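PDB 3S5S: mandelate racemase/muconate lactonizing enzyme family protein from Sorangium cellulosum, which is of unknown function but belongs to the enolase superfamily, pairing an N-terminal capping domain with a modified TIM-barrel domain. Local coordinates for residues G128-T139 / A314-D325. Residues are numbered along the deposited sequence; the frame is centred on the assembly and turned at random.
Sequences GGSGTALTTDIT and AGLGGFSFVDLD
Ala-314, in the last turn of helix 303-316, turns its methyl to Leu-134, whose CD2 lies 3.8 Å from Ala-314 CB, while Ala-314 O accepts a hydrogen bond from Gly-131 N. One residue on, Gly-315 O takes two donors from the same face of its carbonyl plane, Ser-130 N and Ser-130 OG, each at 2.9 Å. With OG beside its own backbone N (chi1 -64°), Ser-130 can grip this one oxygen twice; Arg-90 of the second subunit also bonds to the hydroxyl. Gly-317 CA then passes 3.5 Å from Ser-130 CB. After the corner at Ser-320 the chain returns at Val-322, whose CB sits against Thr-135 O and whose side chain crosses that of Leu-134 at about a right angle, CG1 4.2 Å from Leu-134 CD1. Val-322 O receives a nearly straight bond from Asp-137 N (2.9 Å, 172° at the hydrogen). Next, Asp-323 OD1 lies 2.6 Å from Asp-137 OD1, while Asp-323 OD2 is salt-bridged to Lys-164. Leu-324 N donates to Thr-136 OG1, a hydroxyl placed anti to its backbone N (chi1 -169°) that itself donates to Asp-137 O, and Leu-324 CD1 touches Leu-134 CD1. Asp-325 CB packs on Asp-137 O. Strand 319-322, last of the eight parallel strands, thus meets 133-140, the first, consistent with closure of the modified TIM barrel of the enolase superfamily.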
ATOM      1  N   GLY A 128       1.284 -10.271   1.855  1.00 17.09           N
ATOM      2  CA  GLY A 128       0.311 -10.311   2.936  1.00 18.83           C
ATOM      3  C   GLY A 128      -0.089 -11.718   3.368  1.00 20.34           C
ATOM      4  O   GLY A 128      -0.524 -11.916   4.511  1.00 21.96           O
ATOM      5  N   GLY A 129       0.062 -12.687   2.460  1.00 20.60           N
ATOM      6  CA  GLY A 129      -0.259 -14.100   2.693  1.00 21.30           C
ATOM      7  C   GLY A 129      -1.697 -14.420   3.042  1.00 23.00           C
ATOM      8  O   GLY A 129      -1.915 -15.317   3.822  1.00 23.51           O
ATOM      9  N   SER A 130      -2.687 -13.700   2.492  1.00 23.31           N
ATOM     10  CA  SER A 130      -4.083 -13.954   2.878  1.00 24.97           C
ATOM     11  C   SER A 130      -4.608 -15.319   2.486  1.00 25.29           C
ATOM     12  O   SER A 130      -5.514 -15.871   3.124  1.00 26.10           O
ATOM     13  CB  SER A 130      -5.029 -12.903   2.329  1.00 24.82           C
ATOM     14  OG  SER A 130      -4.691 -11.686   2.905  1.00 26.59           O
ATOM     15  N   GLY A 131      -4.031 -15.837   1.425  1.00 24.73           N
ATOM     16  CA  GLY A 131      -4.285 -17.187   0.974  1.00 25.26           C
ATOM     17  C   GLY A 131      -3.245 -17.556  -0.063  1.00 24.75           C
ATOM     18  O   GLY A 131      -2.364 -16.738  -0.408  1.00 23.92           O
ATOM     19  N   THR A 132      -3.343 -18.792  -0.529  1.00 25.28           N
ATOM     20  CA  THR A 132      -2.425 -19.342  -1.513  1.00 26.07           C
ATOM     21  C   THR A 132      -3.160 -19.985  -2.702  1.00 25.81           C
ATOM     22  O   THR A 132      -2.513 -20.600  -3.545  1.00 26.35           O
ATOM     23  CB  THR A 132      -1.452 -20.413  -0.907  1.00 26.40           C
ATOM     24  OG1 THR A 132      -2.191 -21.346  -0.096  1.00 28.93           O
ATOM     25  CG2 THR A 132      -0.321 -19.747  -0.088  1.00 26.32           C
ATOM     26  N   ALA A 133      -4.487 -19.846  -2.763  1.00 25.02           N
ATOM     27  CA  ALA A 133      -5.284 -20.445  -3.819  1.00 24.26           C
ATOM     28  C   ALA A 133      -6.121 -19.392  -4.521  1.00 24.62           C
ATOM     29  O   ALA A 133      -6.703 -18.500  -3.855  1.00 24.13           O
ATOM     30  CB  ALA A 133      -6.183 -21.498  -3.217  1.00 25.30           C
ATOM     31  N   LEU A 134      -6.216 -19.472  -5.854  1.00 24.28           N
ATOM     32  CA  LEU A 134      -7.197 -18.599  -6.577  1.00 24.13           C
ATOM     33  C   LEU A 134      -7.959 -19.401  -7.579  1.00 24.63           C
ATOM     34  O   LEU A 134      -7.521 -20.471  -7.942  1.00 25.99           O
ATOM     35  CB  LEU A 134      -6.561 -17.384  -7.259  1.00 23.07           C
ATOM     36  CG  LEU A 134      -5.734 -16.376  -6.448  1.00 19.74           C
ATOM     37  CD1 LEU A 134      -4.990 -15.453  -7.384  1.00 18.88           C
ATOM     38  CD2 LEU A 134      -6.577 -15.543  -5.435  1.00 18.71           C
ATOM     39  N   THR A 135      -9.129 -18.910  -7.973  1.00 25.55           N
ATOM     40  CA  THR A 135      -9.943 -19.529  -9.012  1.00 26.09           C
ATOM     41  C   THR A 135     -10.067 -18.546 -10.165  1.00 25.11           C
ATOM     42  O   THR A 135     -10.581 -17.438  -9.977  1.00 24.29           O
ATOM     43  CB  THR A 135     -11.294 -19.903  -8.456  1.00 27.16           C
ATOM     44  OG1 THR A 135     -11.086 -20.936  -7.505  1.00 33.23           O
ATOM     45  CG2 THR A 135     -12.245 -20.443  -9.520  1.00 28.24           C
ATOM     46  N   THR A 136      -9.582 -18.949 -11.343  1.00 24.28           N
ATOM     47  CA  THR A 136      -9.579 -18.050 -12.526  1.00 23.74           C
ATOM     48  C   THR A 136     -10.772 -18.211 -13.448  1.00 23.91           C
ATOM     49  O   THR A 136     -11.282 -19.301 -13.605  1.00 25.42           O
ATOM     50  CB  THR A 136      -8.202 -18.112 -13.332  1.00 23.76           C
ATOM     51  OG1 THR A 136      -8.150 -17.055 -14.305  1.00 23.04           O
ATOM     52  CG2 THR A 136      -7.922 -19.494 -13.933  1.00 21.39           C
ATOM     53  N   ASP A 137     -11.245 -17.122 -14.033  1.00 23.72           N
ATOM     54  CA  ASP A 137     -12.126 -17.223 -15.193  1.00 25.02           C
ATOM     55  C   ASP A 137     -11.285 -17.627 -16.414  1.00 24.54           C
ATOM     56  O   ASP A 137     -10.056 -17.737 -16.311  1.00 24.25           O
ATOM     57  CB  ASP A 137     -12.898 -15.910 -15.447  1.00 25.27           C
ATOM     58  CG  ASP A 137     -12.011 -14.768 -15.921  1.00 25.90           C
ATOM     59  OD1 ASP A 137     -11.018 -14.974 -16.644  1.00 29.22           O
ATOM     60  OD2 ASP A 137     -12.326 -13.625 -15.597  1.00 27.35           O
ATOM     61  N   ILE A 138     -11.932 -17.856 -17.545  1.00 24.74           N
ATOM     62  CA  ILE A 138     -11.247 -18.092 -18.793  1.00 25.50           C
ATOM     63  C   ILE A 138     -11.999 -17.354 -19.860  1.00 27.99           C
ATOM     64  O   ILE A 138     -13.198 -17.084 -19.752  1.00 28.71           O
ATOM     65  CB  ILE A 138     -11.138 -19.604 -19.168  1.00 27.12           C
ATOM     66  CG1 ILE A 138     -10.119 -19.830 -20.319  1.00 27.12           C
ATOM     67  CG2 ILE A 138     -12.544 -20.200 -19.469  1.00 26.67           C
ATOM     68  CD1 ILE A 138     -10.051 -21.301 -20.879  1.00 29.32           C
ATOM     69  N   THR A 139     -11.289 -17.010 -20.914  1.00 30.14           N
ATOM     70  CA  THR A 139     -11.789 -16.013 -21.790  1.00 32.23           C
ATOM     71  C   THR A 139     -12.177 -16.593 -23.128  1.00 34.34           C
ATOM     72  O   THR A 139     -11.515 -17.453 -23.661  1.00 34.70           O
ATOM     73  CB  THR A 139     -10.840 -14.761 -21.806  1.00 31.45           C
ATOM     74  OG1 THR A 139     -11.057 -14.009 -23.000  1.00 36.56           O
ATOM     75  CG2 THR A 139      -9.435 -15.155 -21.733  1.00 30.88           C
ATOM     76  N   ALA A 314      -3.640 -13.102  -4.232  1.00 17.31           N
ATOM     77  CA  ALA A 314      -3.858 -14.004  -3.073  1.00 18.51           C
ATOM     78  C   ALA A 314      -3.195 -13.512  -1.765  1.00 19.09           C
ATOM     79  O   ALA A 314      -3.688 -13.783  -0.693  1.00 20.73           O
ATOM     80  CB  ALA A 314      -3.408 -15.486  -3.388  1.00 18.18           C
ATOM     81  N   GLY A 315      -2.056 -12.830  -1.859  1.00 18.71           N
ATOM     82  CA  GLY A 315      -1.387 -12.254  -0.684  1.00 18.95           C
ATOM     83  C   GLY A 315      -2.223 -11.161  -0.071  1.00 19.68           C
ATOM     84  O   GLY A 315      -2.454 -11.154   1.152  1.00 21.06           O
ATOM     85  N   LEU A 316      -2.749 -10.293  -0.922  1.00 19.12           N
ATOM     86  CA  LEU A 316      -3.561  -9.188  -0.461  1.00 20.39           C
ATOM     87  C   LEU A 316      -4.906  -9.612   0.130  1.00 21.41           C
ATOM     88  O   LEU A 316      -5.322  -9.060   1.144  1.00 20.00           O
ATOM     89  CB  LEU A 316      -3.784  -8.148  -1.560  1.00 20.22           C
ATOM     90  CG  LEU A 316      -2.631  -7.259  -1.954  1.00 23.36           C
ATOM     91  CD1 LEU A 316      -3.007  -6.473  -3.214  1.00 23.50           C
ATOM     92  CD2 LEU A 316      -2.273  -6.336  -0.800  1.00 23.91           C
ATOM     93  N   GLY A 317      -5.564 -10.599  -0.501  1.00 21.29           N
ATOM     94  CA  GLY A 317      -6.862 -11.023  -0.039  1.00 21.84           C
ATOM     95  C   GLY A 317      -7.888 -10.047  -0.600  1.00 22.83           C
ATOM     96  O   GLY A 317      -7.540  -8.974  -1.057  1.00 22.48           O
ATOM     97  N   GLY A 318      -9.151 -10.433  -0.619  1.00 23.03           N
ATOM     98  CA  GLY A 318     -10.149  -9.463  -0.976  1.00 25.10           C
ATOM     99  C   GLY A 318     -10.538  -9.296  -2.438  1.00 24.60           C
ATOM    100  O   GLY A 318     -11.278  -8.347  -2.767  1.00 26.02           O
ATOM    101  N   PHE A 319     -10.083 -10.198  -3.302  1.00 22.30           N
ATOM    102  CA  PHE A 319     -10.370 -10.063  -4.716  1.00 21.84           C
ATOM    103  C   PHE A 319     -11.654 -10.778  -5.082  1.00 22.71           C
ATOM    104  O   PHE A 319     -11.856 -11.884  -4.623  1.00 24.44           O
ATOM    105  CB  PHE A 319      -9.195 -10.502  -5.577  1.00 19.77           C
ATOM    106  CG  PHE A 319      -8.144  -9.444  -5.699  1.00 17.59           C
ATOM    107  CD1 PHE A 319      -7.359  -9.070  -4.574  1.00 15.07           C
ATOM    108  CD2 PHE A 319      -7.974  -8.753  -6.893  1.00 17.94           C
ATOM    109  CE1 PHE A 319      -6.395  -8.048  -4.642  1.00 13.56           C
ATOM    110  CE2 PHE A 319      -6.995  -7.732  -6.990  1.00 17.14           C
ATOM    111  CZ  PHE A 319      -6.214  -7.375  -5.858  1.00 16.10           C
ATOM    112  N   SER A 320     -12.538 -10.107  -5.824  1.00 22.99           N
ATOM    113  CA  SER A 320     -13.808 -10.731  -6.297  1.00 24.96           C
ATOM    114  C   SER A 320     -13.680 -11.412  -7.660  1.00 24.08           C
ATOM    115  O   SER A 320     -14.425 -12.297  -7.970  1.00 25.02           O
ATOM    116  CB  SER A 320     -14.958  -9.712  -6.363  1.00 25.45           C
ATOM    117  OG  SER A 320     -15.088  -8.972  -5.152  1.00 27.94           O
ATOM    118  N   PHE A 321     -12.738 -10.973  -8.480  1.00 23.05           N
ATOM    119  CA  PHE A 321     -12.609 -11.503  -9.806  1.00 22.70           C
ATOM    120  C   PHE A 321     -11.150 -11.814 -10.004  1.00 21.72           C
ATOM    121  O   PHE A 321     -10.259 -11.004  -9.671  1.00 22.90           O
ATOM    122  CB  PHE A 321     -13.110 -10.495 -10.830  1.00 22.64           C
ATOM    123  CG  PHE A 321     -14.600 -10.247 -10.744  1.00 27.22           C
ATOM    124  CD1 PHE A 321     -15.107  -9.132 -10.063  1.00 26.10           C
ATOM    125  CD2 PHE A 321     -15.514 -11.131 -11.338  1.00 27.30           C
ATOM    126  CE1 PHE A 321     -16.487  -8.900  -9.983  1.00 23.87           C
ATOM    127  CE2 PHE A 321     -16.909 -10.900 -11.229  1.00 29.47           C
ATOM    128  CZ  PHE A 321     -17.378  -9.783 -10.554  1.00 26.50           C
ATOM    129  N   VAL A 322     -10.894 -13.000 -10.525  1.00 20.68           N
ATOM    130  CA  VAL A 322      -9.583 -13.364 -10.947  1.00 18.67           C
ATOM    131  C   VAL A 322      -9.598 -13.709 -12.449  1.00 20.39           C
ATOM    132  O   VAL A 322     -10.309 -14.610 -12.900  1.00 21.14           O
ATOM    133  CB  VAL A 322      -9.105 -14.527 -10.075  1.00 19.09           C
ATOM    134  CG1 VAL A 322      -7.714 -14.975 -10.482  1.00 14.89           C
ATOM    135  CG2 VAL A 322      -9.187 -14.126  -8.576  1.00 15.94           C
ATOM    136  N   ASP A 323      -8.795 -13.006 -13.228  1.00 20.48           N
ATOM    137  CA  ASP A 323      -8.766 -13.199 -14.665  1.00 21.99           C
ATOM    138  C   ASP A 323      -7.311 -13.392 -15.099  1.00 22.28           C
ATOM    139  O   ASP A 323      -6.704 -12.468 -15.705  1.00 23.06           O
ATOM    140  CB  ASP A 323      -9.352 -11.950 -15.346  1.00 22.80           C
ATOM    141  CG  ASP A 323      -9.260 -12.007 -16.871  1.00 25.45           C
ATOM    142  OD1 ASP A 323      -9.373 -13.099 -17.487  1.00 29.64           O
ATOM    143  OD2 ASP A 323      -9.081 -10.956 -17.468  1.00 26.12           O
ATOM    144  N   LEU A 324      -6.757 -14.573 -14.781  1.00 21.86           N
ATOM    145  CA  LEU A 324      -5.328 -14.891 -14.935  1.00 20.70           C
ATOM    146  C   LEU A 324      -5.104 -16.120 -15.813  1.00 21.86           C
ATOM    147  O   LEU A 324      -4.537 -17.126 -15.365  1.00 21.27           O
ATOM    148  CB  LEU A 324      -4.701 -15.131 -13.563  1.00 19.13           C
ATOM    149  CG  LEU A 324      -4.735 -13.907 -12.649  1.00 21.28           C
ATOM    150  CD1 LEU A 324      -4.150 -14.248 -11.246  1.00 18.81           C
ATOM    151  CD2 LEU A 324      -4.053 -12.626 -13.314  1.00 14.04           C
ATOM    152  N   ASP A 325      -5.534 -16.035 -17.058  1.00 22.58           N
ATOM    153  CA  ASP A 325      -5.753 -17.248 -17.838  1.00 24.53           C
ATOM    154  C   ASP A 325      -4.923 -17.326 -19.151  1.00 24.78           C
ATOM    155  O   ASP A 325      -5.147 -18.217 -19.957  1.00 25.08           O
ATOM    156  CB  ASP A 325      -7.230 -17.290 -18.227  1.00 25.52           C
ATOM    157  CG  ASP A 325      -7.587 -16.164 -19.187  1.00 28.52           C
ATOM    158  OD1 ASP A 325      -6.858 -15.159 -19.203  1.00 27.97           O
ATOM    159  OD2 ASP A 325      -8.570 -16.270 -19.941  1.00 31.10           O
TER